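Local structure of probable transcriptional regulator (Pseudomonas aeruginosa PAO1, 2GEN) at residues I12-H23 and M32-S40; Q65-F74 and L86-W94. The protein probably binds DNA at cis-regulatory sites as a TetR-family transcription factor and so regulates the expression of target genes. All coordinates share one frame; numbering follows the deposited sequence.

Contact 1 (I12-H23 and M32-S40)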
ATOM      1  N   ILE A  12     -15.588 -11.338  20.593  1.00 36.75           N
ATOM      2  CA  ILE A  12     -15.090 -10.076  21.154  1.00 34.92           C
ATOM      3  C   ILE A  12     -14.316  -9.248  20.112  1.00 33.73           C
ATOM      4  O   ILE A  12     -14.554  -8.041  19.950  1.00 32.43           O
ATOM      5  CB  ILE A  12     -14.243 -10.329  22.419  1.00 35.40           C
ATOM      6  CG1 ILE A  12     -15.170 -10.790  23.567  1.00 36.17           C
ATOM      7  CG2 ILE A  12     -13.425  -9.098  22.784  1.00 34.67           C
ATOM      8  CD1 ILE A  12     -14.444 -11.491  24.702  1.00 37.16           C
ATOM      9  N   LEU A  13     -13.413  -9.894  19.374  1.00 32.45           N
ATOM     10  CA  LEU A  13     -12.708  -9.188  18.298  1.00 30.48           C
ATOM     11  C   LEU A  13     -13.638  -8.634  17.216  1.00 30.23           C
ATOM     12  O   LEU A  13     -13.417  -7.534  16.712  1.00 29.55           O
ATOM     13  CB  LEU A  13     -11.610 -10.066  17.686  1.00 30.25           C
ATOM     14  CG  LEU A  13     -10.502 -10.440  18.664  1.00 30.01           C
ATOM     15  CD1 LEU A  13      -9.482 -11.305  17.950  1.00 30.87           C
ATOM     16  CD2 LEU A  13      -9.806  -9.154  19.240  1.00 29.06           C
ATOM     17  N   GLN A  14     -14.686  -9.377  16.852  1.00 30.27           N
ATOM     18  CA  GLN A  14     -15.585  -8.875  15.825  1.00 31.53           C
ATOM     19  C   GLN A  14     -16.376  -7.666  16.328  1.00 31.22           C
ATOM     20  O   GLN A  14     -16.623  -6.735  15.572  1.00 31.79           O
ATOM     21  CB  GLN A  14     -16.491  -9.980  15.232  1.00 32.22           C
ATOM     22  CG  GLN A  14     -15.740 -10.980  14.275  1.00 35.47           C
ATOM     23  CD  GLN A  14     -14.838 -10.293  13.196  1.00 37.21           C
ATOM     24  OE1 GLN A  14     -13.591 -10.232  13.331  1.00 36.17           O
ATOM     25  NE2 GLN A  14     -15.468  -9.762  12.152  1.00 35.10           N
ATOM     26  N   ALA A  15     -16.743  -7.680  17.607  1.00 31.57           N
ATOM     27  CA  ALA A  15     -17.392  -6.526  18.254  1.00 31.67           C
ATOM     28  C   ALA A  15     -16.484  -5.312  18.235  1.00 30.97           C
ATOM     29  O   ALA A  15     -16.911  -4.229  17.864  1.00 31.99           O
ATOM     30  CB  ALA A  15     -17.783  -6.866  19.711  1.00 32.06           C
ATOM     31  N   ALA A  16     -15.223  -5.508  18.635  1.00 30.45           N
ATOM     32  CA  ALA A  16     -14.254  -4.428  18.590  1.00 29.23           C
ATOM     33  C   ALA A  16     -14.135  -3.863  17.163  1.00 29.35           C
ATOM     34  O   ALA A  16     -14.206  -2.650  16.942  1.00 28.81           O
ATOM     35  CB  ALA A  16     -12.917  -4.899  19.130  1.00 28.58           C
ATOM     36  N   LEU A  17     -14.015  -4.746  16.174  1.00 29.54           N
ATOM     37  CA  LEU A  17     -13.947  -4.280  14.801  1.00 28.70           C
ATOM     38  C   LEU A  17     -15.169  -3.419  14.414  1.00 29.41           C
ATOM     39  O   LEU A  17     -15.006  -2.368  13.801  1.00 29.18           O
ATOM     40  CB  LEU A  17     -13.778  -5.470  13.841  1.00 28.79           C
ATOM     41  CG  LEU A  17     -13.893  -5.149  12.350  1.00 28.66           C
ATOM     42  CD1 LEU A  17     -12.762  -4.199  11.868  1.00 28.22           C
ATOM     43  CD2 LEU A  17     -13.854  -6.463  11.582  1.00 27.97           C
ATOM     44  N   ALA A  18     -16.374  -3.866  14.758  1.00 29.99           N
ATOM     45  CA  ALA A  18     -17.587  -3.116  14.439  1.00 31.52           C
ATOM     46  C   ALA A  18     -17.537  -1.709  15.062  1.00 32.35           C
ATOM     47  O   ALA A  18     -17.851  -0.720  14.392  1.00 32.88           O
ATOM     48  CB  ALA A  18     -18.809  -3.884  14.937  1.00 31.42           C
ATOM     49  N   CYS A  19     -17.093  -1.634  16.322  1.00 33.55           N
ATOM     50  CA  CYS A  19     -16.948  -0.346  17.023  1.00 34.11           C
ATOM     51  C   CYS A  19     -15.931   0.538  16.327  1.00 34.12           C
ATOM     52  O   CYS A  19     -16.215   1.695  16.029  1.00 34.17           O
ATOM     53  CB  CYS A  19     -16.538  -0.555  18.491  1.00 34.47           C
ATOM     54  SG  CYS A  19     -17.769  -1.344  19.538  1.00 37.89           S
ATOM     55  N   PHE A  20     -14.746  -0.020  16.047  1.00 34.30           N
ATOM     56  CA  PHE A  20     -13.667   0.720  15.397  1.00 34.50           C
ATOM     57  C   PHE A  20     -14.080   1.292  14.045  1.00 35.07           C
ATOM     58  O   PHE A  20     -13.696   2.402  13.695  1.00 35.13           O
ATOM     59  CB  PHE A  20     -12.427  -0.164  15.193  1.00 34.19           C
ATOM     60  CG  PHE A  20     -11.714  -0.559  16.455  1.00 33.71           C
ATOM     61  CD1 PHE A  20     -11.874   0.152  17.637  1.00 33.58           C
ATOM     62  CD2 PHE A  20     -10.834  -1.635  16.437  1.00 32.30           C
ATOM     63  CE1 PHE A  20     -11.193  -0.224  18.794  1.00 31.45           C
ATOM     64  CE2 PHE A  20     -10.140  -2.025  17.565  1.00 32.08           C
ATOM     65  CZ  PHE A  20     -10.314  -1.304  18.775  1.00 33.45           C
ATOM     66  N   SER A  21     -14.853   0.512  13.290  1.00 36.25           N
ATOM     67  CA  SER A  21     -15.272   0.879  11.935  1.00 37.67           C
ATOM     68  C   SER A  21     -16.298   1.999  11.964  1.00 38.72           C
ATOM     69  O   SER A  21     -16.240   2.903  11.150  1.00 38.22           O
ATOM     70  CB  SER A  21     -15.851  -0.337  11.202  1.00 37.48           C
ATOM     71  OG  SER A  21     -14.894  -1.381  11.188  1.00 38.12           O
ATOM     72  N   GLU A  22     -17.203   1.925  12.936  1.00 40.25           N
ATOM     73  CA  GLU A  22     -18.296   2.887  13.093  1.00 42.73           C
ATOM     74  C   GLU A  22     -17.820   4.209  13.700  1.00 42.81           C
ATOM     75  O   GLU A  22     -18.172   5.293  13.214  1.00 43.36           O
ATOM     76  CB  GLU A  22     -19.379   2.260  13.961  1.00 42.39           C
ATOM     77  CG  GLU A  22     -20.640   3.110  14.151  1.00 45.14           C
ATOM     78  CD  GLU A  22     -21.847   2.276  14.594  1.00 45.59           C
ATOM     79  OE1 GLU A  22     -21.715   1.029  14.720  1.00 49.76           O
ATOM     80  OE2 GLU A  22     -22.931   2.872  14.805  1.00 51.70           O
ATOM     81  N   HIS A  23     -17.011   4.122  14.755  1.00 43.39           N
ATOM     82  CA  HIS A  23     -16.657   5.300  15.539  1.00 43.66           C
ATOM     83  C   HIS A  23     -15.212   5.758  15.357  1.00 43.06           C
ATOM     84  O   HIS A  23     -14.854   6.880  15.744  1.00 42.53           O
ATOM     85  CB  HIS A  23     -16.964   5.046  17.027  1.00 44.51           C
ATOM     86  CG  HIS A  23     -18.379   4.623  17.278  1.00 47.35           C
ATOM     87  ND1 HIS A  23     -19.459   5.447  17.023  1.00 50.46           N
ATOM     88  CD2 HIS A  23     -18.894   3.461  17.742  1.00 49.62           C
ATOM     89  CE1 HIS A  23     -20.577   4.806  17.315  1.00 50.42           C
ATOM     90  NE2 HIS A  23     -20.262   3.600  17.756  1.00 51.56           N
HETATM   91  N   MSE A  32     -17.835   0.694  24.999  1.00 38.81           N
HETATM   92  CA  MSE A  32     -18.534   0.425  23.734  1.00 40.13           C
HETATM   93  C   MSE A  32     -18.351  -1.034  23.286  1.00 39.21           C
HETATM   94  O   MSE A  32     -19.281  -1.646  22.759  1.00 39.14           O
HETATM   95  CB  MSE A  32     -18.077   1.399  22.651  1.00 39.80           C
HETATM   96  CG  MSE A  32     -18.408   2.822  23.001  1.00 39.74           C
HETATM   97 SE   MSE A  32     -17.780   4.109  21.744  0.70 44.04          SE
HETATM   98  CE  MSE A  32     -18.162   5.749  22.757  1.00 43.99           C
ATOM     99  N   ILE A  33     -17.162  -1.580  23.538  1.00 38.78           N
ATOM    100  CA  ILE A  33     -16.821  -2.973  23.185  1.00 38.23           C
ATOM    101  C   ILE A  33     -17.588  -3.962  24.061  1.00 39.68           C
ATOM    102  O   ILE A  33     -18.137  -4.946  23.557  1.00 38.88           O
ATOM    103  CB  ILE A  33     -15.272  -3.238  23.202  1.00 37.71           C
ATOM    104  CG1 ILE A  33     -14.565  -2.276  22.225  1.00 36.19           C
ATOM    105  CG2 ILE A  33     -14.947  -4.712  22.875  1.00 37.69           C
ATOM    106  CD1 ILE A  33     -13.028  -2.282  22.284  1.00 36.83           C
ATOM    107  N   ARG A  34     -17.672  -3.697  25.365  1.00 40.58           N
ATOM    108  CA  ARG A  34     -18.493  -4.572  26.210  1.00 41.85           C
ATOM    109  C   ARG A  34     -19.972  -4.519  25.820  1.00 42.03           C
ATOM    110  O   ARG A  34     -20.642  -5.548  25.839  1.00 42.60           O
ATOM    111  CB  ARG A  34     -18.290  -4.336  27.720  1.00 42.57           C
ATOM    112  CG  ARG A  34     -18.603  -2.971  28.206  1.00 44.90           C
ATOM    113  CD  ARG A  34     -19.550  -2.966  29.436  1.00 46.54           C
ATOM    114  NE  ARG A  34     -20.331  -1.747  29.329  1.00 46.78           N
ATOM    115  CZ  ARG A  34     -20.236  -0.685  30.123  1.00 45.86           C
ATOM    116  NH1 ARG A  34     -19.437  -0.690  31.183  1.00 43.94           N
ATOM    117  NH2 ARG A  34     -20.989   0.374  29.853  1.00 45.22           N
ATOM    118  N   ASP A  35     -20.468  -3.344  25.435  1.00 42.34           N
ATOM    119  CA  ASP A  35     -21.886  -3.192  25.097  1.00 43.84           C
ATOM    120  C   ASP A  35     -22.241  -3.869  23.766  1.00 44.62           C
ATOM    121  O   ASP A  35     -23.317  -4.476  23.624  1.00 44.80           O
ATOM    122  CB  ASP A  35     -22.298  -1.714  25.057  1.00 44.26           C
ATOM    123  CG  ASP A  35     -22.225  -1.030  26.436  1.00 44.87           C
ATOM    124  OD1 ASP A  35     -22.168  -1.722  27.483  1.00 47.52           O
ATOM    125  OD2 ASP A  35     -22.232   0.217  26.462  1.00 44.92           O
ATOM    126  N   ARG A  36     -21.341  -3.763  22.793  1.00 44.86           N
ATOM    127  CA  ARG A  36     -21.536  -4.476  21.533  1.00 45.57           C
ATOM    128  C   ARG A  36     -21.288  -5.975  21.654  1.00 45.28           C
ATOM    129  O   ARG A  36     -21.970  -6.762  20.999  1.00 46.10           O
ATOM    130  CB  ARG A  36     -20.682  -3.893  20.409  1.00 45.90           C
ATOM    131  CG  ARG A  36     -21.179  -4.319  19.035  1.00 47.57           C
ATOM    132  CD  ARG A  36     -20.515  -3.530  17.955  1.00 51.45           C
ATOM    133  NE  ARG A  36     -20.877  -2.115  17.978  1.00 53.42           N
ATOM    134  CZ  ARG A  36     -21.459  -1.471  16.973  1.00 54.25           C
ATOM    135  NH1 ARG A  36     -21.762  -2.108  15.845  1.00 54.83           N
ATOM    136  NH2 ARG A  36     -21.733  -0.180  17.099  1.00 55.22           N
ATOM    137  N   SER A  37     -20.341  -6.376  22.495  1.00 44.89           N
ATOM    138  CA  SER A  37     -19.973  -7.785  22.605  1.00 44.51           C
ATOM    139  C   SER A  37     -20.769  -8.601  23.615  1.00 44.24           C
ATOM    140  O   SER A  37     -20.747  -9.832  23.554  1.00 44.36           O
ATOM    141  CB  SER A  37     -18.483  -7.940  22.904  1.00 44.33           C
ATOM    142  OG  SER A  37     -18.207  -7.650  24.257  1.00 44.59           O
ATOM    143  N   GLY A  38     -21.447  -7.927  24.544  1.00 44.14           N
ATOM    144  CA  GLY A  38     -22.152  -8.611  25.639  1.00 44.23           C
ATOM    145  C   GLY A  38     -21.222  -9.243  26.671  1.00 44.46           C
ATOM    146  O   GLY A  38     -21.677  -9.962  27.566  1.00 45.02           O
ATOM    147  N   ALA A  39     -19.916  -8.995  26.548  1.00 44.01           N
ATOM    148  CA  ALA A  39     -18.950  -9.439  27.556  1.00 43.21           C
ATOM    149  C   ALA A  39     -18.705  -8.318  28.562  1.00 43.00           C
ATOM    150  O   ALA A  39     -18.707  -7.134  28.210  1.00 41.94           O
ATOM    151  CB  ALA A  39     -17.648  -9.881  26.923  1.00 43.49           C
ATOM    152  N   SER A  40     -18.516  -8.708  29.821  1.00 42.80           N
ATOM    153  CA  SER A  40     -18.242  -7.769  30.894  1.00 42.43           C
ATOM    154  C   SER A  40     -16.849  -7.173  30.724  1.00 42.32           C
ATOM    155  O   SER A  40     -16.027  -7.702  29.964  1.00 42.16           O
ATOM    156  CB  SER A  40     -18.366  -8.471  32.246  1.00 41.90           C
ATOM    157  OG  SER A  40     -17.332  -9.420  32.438  1.00 42.10           O
TER
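Arg36 and Glu22 make the charged link of this contact: Arg36 NH2 donates to Glu22 OE1 at 2.7 Å, in a bent bond (N-H...O 138°) that meets the carboxylate from above its plane. Guanidinium and carboxylate stand nearly perpendicular, 85° apart. With CG anti to the backbone N (chi1 -162°) and a bend at chi3, the Arg36 chain runs along helix 12-23 as a knob among Ala15, Ala18, Cys19 and Glu22; its CD lies 3.5 Å from Ala18 CB, and one guanidinium face lies over the backbone at Ala18 C and Cys19 N. His23 NE2 is 4.1 Å from Arg36 NH2.

A sulfur and a selenium also take part. Cys19 SG sits 3.6 Å from Met32 O, and the selenium of Met32, a selenomethionine, approaches the His23 ring obliquely, 4.7 Å from its centroid.

Carbon packing is tight where two small residues meet: Ala15 CB and Ser37 CB are 3.4 Å apart, closer than usual for carbons. Ser37 OG is turned back into its own helix, donating to Ile33 O and accepting from Ala39 N in an ST turn. Ile33 CD1 reaches Ala16 CB (4.1 Å) and the Phe20 ring, while Ile12 CD1 touches Ala39 CB.

Helix 30-37 belongs to the predicted helix-turn-helix; after it Gly38 turns the chain with positive phi, and Ser40 caps helix 41-47, whose Leu44 and His47 also touch Ile12. Ala16, Leu17 and Phe20 rest on helix 51-76, and Leu17 also meets helix 99-114.

Contact 2 (Q65-F74 and L86-W94)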
ATOM      1  N   GLN A  65      -5.659 -14.850   9.638  1.00 21.62           N
ATOM      2  CA  GLN A  65      -6.689 -15.515   8.800  1.00 20.38           C
ATOM      3  C   GLN A  65      -6.194 -15.725   7.384  1.00 20.29           C
ATOM      4  O   GLN A  65      -6.413 -16.810   6.779  1.00 21.85           O
ATOM      5  CB  GLN A  65      -8.038 -14.769   8.803  1.00 20.93           C
ATOM      6  CG  GLN A  65      -8.774 -14.960  10.104  1.00 21.46           C
ATOM      7  CD  GLN A  65     -10.275 -14.727   9.962  1.00 23.33           C
ATOM      8  OE1 GLN A  65     -10.760 -14.256   8.925  1.00 24.18           O
ATOM      9  NE2 GLN A  65     -11.008 -15.033  11.031  1.00 25.56           N
ATOM     10  N   TYR A  66      -5.499 -14.730   6.859  1.00 20.14           N
ATOM     11  CA  TYR A  66      -4.861 -14.911   5.564  1.00 19.95           C
ATOM     12  C   TYR A  66      -3.844 -16.066   5.594  1.00 19.72           C
ATOM     13  O   TYR A  66      -3.870 -16.931   4.727  1.00 18.86           O
ATOM     14  CB  TYR A  66      -4.283 -13.592   5.045  1.00 19.64           C
ATOM     15  CG  TYR A  66      -3.549 -13.711   3.725  1.00 18.44           C
ATOM     16  CD1 TYR A  66      -4.233 -13.931   2.514  1.00 18.91           C
ATOM     17  CD2 TYR A  66      -2.160 -13.604   3.684  1.00 21.26           C
ATOM     18  CE1 TYR A  66      -3.549 -14.070   1.305  1.00 17.10           C
ATOM     19  CE2 TYR A  66      -1.454 -13.699   2.462  1.00 21.70           C
ATOM     20  CZ  TYR A  66      -2.145 -13.928   1.262  1.00 19.54           C
ATOM     21  OH  TYR A  66      -1.466 -14.023   0.056  1.00 19.40           O
ATOM     22  N   ALA A  67      -3.004 -16.122   6.627  1.00 20.02           N
ATOM     23  CA  ALA A  67      -2.001 -17.199   6.673  1.00 20.48           C
ATOM     24  C   ALA A  67      -2.648 -18.578   6.735  1.00 19.34           C
ATOM     25  O   ALA A  67      -2.144 -19.526   6.120  1.00 19.78           O
ATOM     26  CB  ALA A  67      -1.049 -16.979   7.845  1.00 21.38           C
ATOM     27  N   ALA A  68      -3.803 -18.675   7.428  1.00 20.21           N
ATOM     28  CA  ALA A  68      -4.550 -19.941   7.578  1.00 19.79           C
ATOM     29  C   ALA A  68      -5.137 -20.394   6.239  1.00 18.72           C
ATOM     30  O   ALA A  68      -5.149 -21.618   5.937  1.00 19.79           O
ATOM     31  CB  ALA A  68      -5.661 -19.801   8.646  1.00 21.12           C
ATOM     32  N   LEU A  69      -5.589 -19.426   5.431  1.00 18.87           N
ATOM     33  CA  LEU A  69      -6.068 -19.723   4.061  1.00 17.57           C
ATOM     34  C   LEU A  69      -4.944 -20.354   3.251  1.00 17.01           C
ATOM     35  O   LEU A  69      -5.142 -21.360   2.559  1.00 17.34           O
ATOM     36  CB  LEU A  69      -6.579 -18.460   3.377  1.00 17.54           C
ATOM     37  CG  LEU A  69      -7.920 -17.967   3.932  1.00 19.34           C
ATOM     38  CD1 LEU A  69      -8.320 -16.726   3.200  1.00 20.48           C
ATOM     39  CD2 LEU A  69      -9.056 -19.038   3.835  1.00 21.73           C
ATOM     40  N   LEU A  70      -3.750 -19.773   3.370  1.00 17.93           N
ATOM     41  CA  LEU A  70      -2.587 -20.284   2.620  1.00 18.73           C
ATOM     42  C   LEU A  70      -2.221 -21.656   3.063  1.00 18.71           C
ATOM     43  O   LEU A  70      -1.972 -22.507   2.223  1.00 18.63           O
ATOM     44  CB  LEU A  70      -1.365 -19.355   2.711  1.00 18.32           C
ATOM     45  CG  LEU A  70      -1.633 -17.975   2.111  1.00 18.27           C
ATOM     46  CD1 LEU A  70      -0.264 -17.223   2.163  1.00 20.50           C
ATOM     47  CD2 LEU A  70      -2.224 -17.947   0.686  1.00 19.85           C
ATOM     48  N   GLU A  71      -2.196 -21.866   4.370  1.00 18.82           N
ATOM     49  CA  GLU A  71      -1.884 -23.188   4.926  1.00 21.18           C
ATOM     50  C   GLU A  71      -2.842 -24.231   4.396  1.00 21.98           C
ATOM     51  O   GLU A  71      -2.401 -25.260   3.863  1.00 23.51           O
ATOM     52  CB  GLU A  71      -1.813 -23.131   6.459  1.00 22.22           C
ATOM     53  CG  GLU A  71      -1.706 -24.534   7.114  1.00 25.75           C
ATOM     54  CD  GLU A  71      -0.339 -25.208   6.993  1.00 34.84           C
ATOM     55  OE1 GLU A  71       0.664 -24.529   6.678  1.00 36.71           O
ATOM     56  OE2 GLU A  71      -0.270 -26.442   7.252  1.00 39.77           O
ATOM     57  N   ALA A  72      -4.148 -23.921   4.426  1.00 20.76           N
ATOM     58  CA  ALA A  72      -5.156 -24.865   3.904  1.00 20.87           C
ATOM     59  C   ALA A  72      -4.931 -25.133   2.418  1.00 21.81           C
ATOM     60  O   ALA A  72      -5.002 -26.264   1.935  1.00 23.48           O
ATOM     61  CB  ALA A  72      -6.577 -24.343   4.155  1.00 20.53           C
ATOM     62  N   GLY A  73      -4.659 -24.080   1.679  1.00 19.87           N
ATOM     63  CA  GLY A  73      -4.518 -24.202   0.235  1.00 20.06           C
ATOM     64  C   GLY A  73      -3.229 -24.883  -0.231  1.00 19.39           C
ATOM     65  O   GLY A  73      -3.248 -25.617  -1.208  1.00 19.35           O
ATOM     66  N   PHE A  74      -2.110 -24.616   0.432  1.00 20.02           N
ATOM     67  CA  PHE A  74      -0.821 -25.171  -0.033  1.00 21.65           C
ATOM     68  C   PHE A  74      -0.929 -26.682  -0.071  1.00 25.20           C
ATOM     69  O   PHE A  74      -0.463 -27.312  -1.041  1.00 26.57           O
ATOM     70  CB  PHE A  74       0.318 -24.720   0.871  1.00 22.35           C
ATOM     71  CG  PHE A  74       0.716 -23.259   0.689  1.00 16.95           C
ATOM     72  CD1 PHE A  74       0.692 -22.655  -0.565  1.00 18.10           C
ATOM     73  CD2 PHE A  74       1.223 -22.524   1.780  1.00 20.74           C
ATOM     74  CE1 PHE A  74       1.072 -21.307  -0.728  1.00 18.40           C
ATOM     75  CE2 PHE A  74       1.648 -21.175   1.622  1.00 19.09           C
ATOM     76  CZ  PHE A  74       1.572 -20.573   0.377  1.00 20.73           C
ATOM     77  N   LEU A  86      -3.229 -19.002  -5.521  1.00 14.60           N
ATOM     78  CA  LEU A  86      -3.708 -19.068  -4.143  1.00 14.63           C
ATOM     79  C   LEU A  86      -3.315 -17.852  -3.342  1.00 14.82           C
ATOM     80  O   LEU A  86      -4.102 -17.368  -2.541  1.00 14.65           O
ATOM     81  CB  LEU A  86      -3.200 -20.383  -3.491  1.00 14.69           C
ATOM     82  CG  LEU A  86      -3.647 -20.529  -2.036  1.00 17.83           C
ATOM     83  CD1 LEU A  86      -5.131 -20.906  -1.988  1.00 19.14           C
ATOM     84  CD2 LEU A  86      -2.753 -21.603  -1.418  1.00 18.30           C
ATOM     85  N   LEU A  87      -2.063 -17.358  -3.498  1.00 12.77           N
ATOM     86  CA  LEU A  87      -1.654 -16.155  -2.773  1.00 15.19           C
ATOM     87  C   LEU A  87      -2.584 -14.988  -3.110  1.00 14.65           C
ATOM     88  O   LEU A  87      -2.902 -14.201  -2.238  1.00 17.44           O
ATOM     89  CB  LEU A  87      -0.226 -15.785  -3.155  1.00 14.36           C
ATOM     90  CG  LEU A  87       0.831 -16.833  -2.697  1.00 19.36           C
ATOM     91  CD1 LEU A  87       2.186 -16.608  -3.395  1.00 19.21           C
ATOM     92  CD2 LEU A  87       1.032 -16.764  -1.191  1.00 24.22           C
ATOM     93  N   VAL A  88      -3.011 -14.927  -4.363  1.00 14.96           N
ATOM     94  CA  VAL A  88      -3.851 -13.812  -4.821  1.00 15.68           C
ATOM     95  C   VAL A  88      -5.318 -14.015  -4.481  1.00 15.11           C
ATOM     96  O   VAL A  88      -5.914 -13.139  -3.845  1.00 14.11           O
ATOM     97  CB  VAL A  88      -3.705 -13.600  -6.313  1.00 15.65           C
ATOM     98  CG1 VAL A  88      -4.694 -12.448  -6.855  1.00 17.31           C
ATOM     99  CG2 VAL A  88      -2.236 -13.171  -6.622  1.00 17.36           C
ATOM    100  N   THR A  89      -5.881 -15.159  -4.885  1.00 14.27           N
ATOM    101  CA  THR A  89      -7.362 -15.348  -4.578  1.00 14.97           C
ATOM    102  C   THR A  89      -7.633 -15.325  -3.073  1.00 15.85           C
ATOM    103  O   THR A  89      -8.689 -14.869  -2.667  1.00 17.66           O
ATOM    104  CB  THR A  89      -7.909 -16.634  -5.187  1.00 16.26           C
ATOM    105  OG1 THR A  89      -7.242 -17.758  -4.595  1.00 15.56           O
ATOM    106  CG2 THR A  89      -7.659 -16.650  -6.680  1.00 16.21           C
ATOM    107  N   SER A  90      -6.726 -15.840  -2.229  1.00 14.13           N
ATOM    108  CA  SER A  90      -6.946 -15.836  -0.791  1.00 15.88           C
ATOM    109  C   SER A  90      -7.067 -14.415  -0.253  1.00 16.62           C
ATOM    110  O   SER A  90      -7.923 -14.124   0.589  1.00 15.99           O
ATOM    111  CB  SER A  90      -5.863 -16.635  -0.045  1.00 15.12           C
ATOM    112  OG  SER A  90      -5.918 -17.978  -0.437  1.00 16.93           O
ATOM    113  N   TYR A  91      -6.217 -13.516  -0.766  1.00 15.99           N
ATOM    114  CA  TYR A  91      -6.240 -12.157  -0.289  1.00 17.33           C
ATOM    115  C   TYR A  91      -7.510 -11.434  -0.759  1.00 16.86           C
ATOM    116  O   TYR A  91      -8.220 -10.851   0.064  1.00 18.14           O
ATOM    117  CB  TYR A  91      -4.975 -11.409  -0.741  1.00 17.22           C
ATOM    118  CG  TYR A  91      -5.026 -10.017  -0.244  1.00 18.38           C
ATOM    119  CD1 TYR A  91      -4.907  -9.755   1.138  1.00 21.61           C
ATOM    120  CD2 TYR A  91      -5.255  -8.947  -1.120  1.00 19.32           C
ATOM    121  CE1 TYR A  91      -4.984  -8.430   1.625  1.00 24.59           C
ATOM    122  CE2 TYR A  91      -5.334  -7.636  -0.646  1.00 21.28           C
ATOM    123  CZ  TYR A  91      -5.192  -7.389   0.704  1.00 22.85           C
ATOM    124  OH  TYR A  91      -5.298  -6.100   1.181  1.00 27.14           O
ATOM    125  N   ILE A  92      -7.825 -11.552  -2.039  1.00 16.50           N
ATOM    126  CA  ILE A  92      -8.964 -10.841  -2.631  1.00 15.71           C
ATOM    127  C   ILE A  92     -10.245 -11.355  -1.941  1.00 16.24           C
ATOM    128  O   ILE A  92     -11.040 -10.568  -1.456  1.00 17.17           O
ATOM    129  CB  ILE A  92      -8.999 -11.033  -4.158  1.00 16.96           C
ATOM    130  CG1 ILE A  92      -7.829 -10.256  -4.800  1.00 16.59           C
ATOM    131  CG2 ILE A  92     -10.405 -10.586  -4.718  1.00 17.01           C
ATOM    132  CD1 ILE A  92      -7.886  -8.777  -4.591  1.00 27.78           C
ATOM    133  N   ASP A  93     -10.367 -12.669  -1.842  1.00 16.02           N
ATOM    134  CA  ASP A  93     -11.596 -13.265  -1.236  1.00 16.65           C
ATOM    135  C   ASP A  93     -11.750 -12.832   0.205  1.00 17.91           C
ATOM    136  O   ASP A  93     -12.851 -12.532   0.626  1.00 19.22           O
ATOM    137  CB  ASP A  93     -11.549 -14.767  -1.336  1.00 17.18           C
ATOM    138  CG  ASP A  93     -11.678 -15.246  -2.771  1.00 16.47           C
ATOM    139  OD1 ASP A  93     -11.998 -14.405  -3.670  1.00 20.47           O
ATOM    140  OD2 ASP A  93     -11.492 -16.464  -3.031  1.00 18.64           O
ATOM    141  N   TRP A  94     -10.644 -12.840   0.975  1.00 17.21           N
ATOM    142  CA  TRP A  94     -10.683 -12.447   2.367  1.00 17.73           C
ATOM    143  C   TRP A  94     -11.111 -10.956   2.508  1.00 18.76           C
ATOM    144  O   TRP A  94     -11.957 -10.609   3.364  1.00 19.64           O
ATOM    145  CB  TRP A  94      -9.334 -12.732   3.064  1.00 18.41           C
ATOM    146  CG  TRP A  94      -9.436 -12.468   4.558  1.00 19.41           C
ATOM    147  CD1 TRP A  94      -9.836 -13.367   5.556  1.00 22.74           C
ATOM    148  CD2 TRP A  94      -9.183 -11.237   5.207  1.00 21.33           C
ATOM    149  NE1 TRP A  94      -9.816 -12.728   6.786  1.00 23.97           N
ATOM    150  CE2 TRP A  94      -9.415 -11.431   6.600  1.00 21.66           C
ATOM    151  CE3 TRP A  94      -8.761  -9.977   4.759  1.00 23.53           C
ATOM    152  CZ2 TRP A  94      -9.248 -10.388   7.539  1.00 21.59           C
ATOM    153  CZ3 TRP A  94      -8.577  -8.947   5.707  1.00 24.67           C
ATOM    154  CH2 TRP A  94      -8.831  -9.178   7.066  1.00 21.17           C
TER
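Leu86 O is gripped twice within its own helix, by Ser90 N and by Ser90 OG (2.8 Å), which come from opposite faces of its carbonyl plane, while Leu70 CD2 of the facing helix lies against it at 3.8 Å. Ser90 is thus tied back while facing helix 65-74: its OG lies against Leu70 CD2 and Leu69 CB, and its CB is 3.7 Å from Tyr66 CE1. At the next residue, Leu87 O accepts from Tyr66 OH at 2.7 Å. This bond crosses between the helices and holds the phenol edge-on to the opposing backbone, with Tyr91 N also at the ring edge and Tyr91 CB 3.6 Å from Tyr66 CE1. With CG trans to the backbone N, the Tyr66 ring reaches over to helix 86-94.

Segments 65-74 and 86-94, which run at 139° to each other, pack in the all-helical region that follows the DNA-binding domain in TetR-family proteins. Towards Phe74 the packing is aliphatic. Leu86 CD2 presses on the backbone at Gly73, 3.5 Å from its C, and on Phe74 CD1, a fit that depends on Gly73 having no side chain. Leu70 forks: CD1 meets Leu87 CD2 at 3.6 Å, while CD2 lies beside Leu86 CG. Leu87 CD2 also approaches the edge of the Phe74 ring.

At the other end Trp94 NE1 donates to Gln65 OE1 at 2.8 Å, nearly straight (162°) and within the indole plane, though amide and indole planes stand 84° apart. Leu70 and Phe74 are backed by helix 118-141, and the Tyr91 ring meets His162 edge-to-face.

Overall arrangement
Contact 1 closes before contact 2 opens along the chain, and their centres lie 26 Å apart; the nearest atoms come within about 6 Å without touching. Contact 1 is peripheral, about 20 Å from the chain centre, and joins helix 9-23 to the first helix of the predicted helix-turn-helix, whereas contact 2 lies about 9 Å from that centre. Helix 51-76 connects them: Ile54, Leu58 and Ala61 in its first half pack on helix 12-23, and its later turns supply segment 65-74. Trp101 of helix 99-114 is a second bridge, touching Gln14 and Leu17 as well as Gln65 and Trp94. Such shared helices could transmit movement between the two regions, as in other TetR-family regulators.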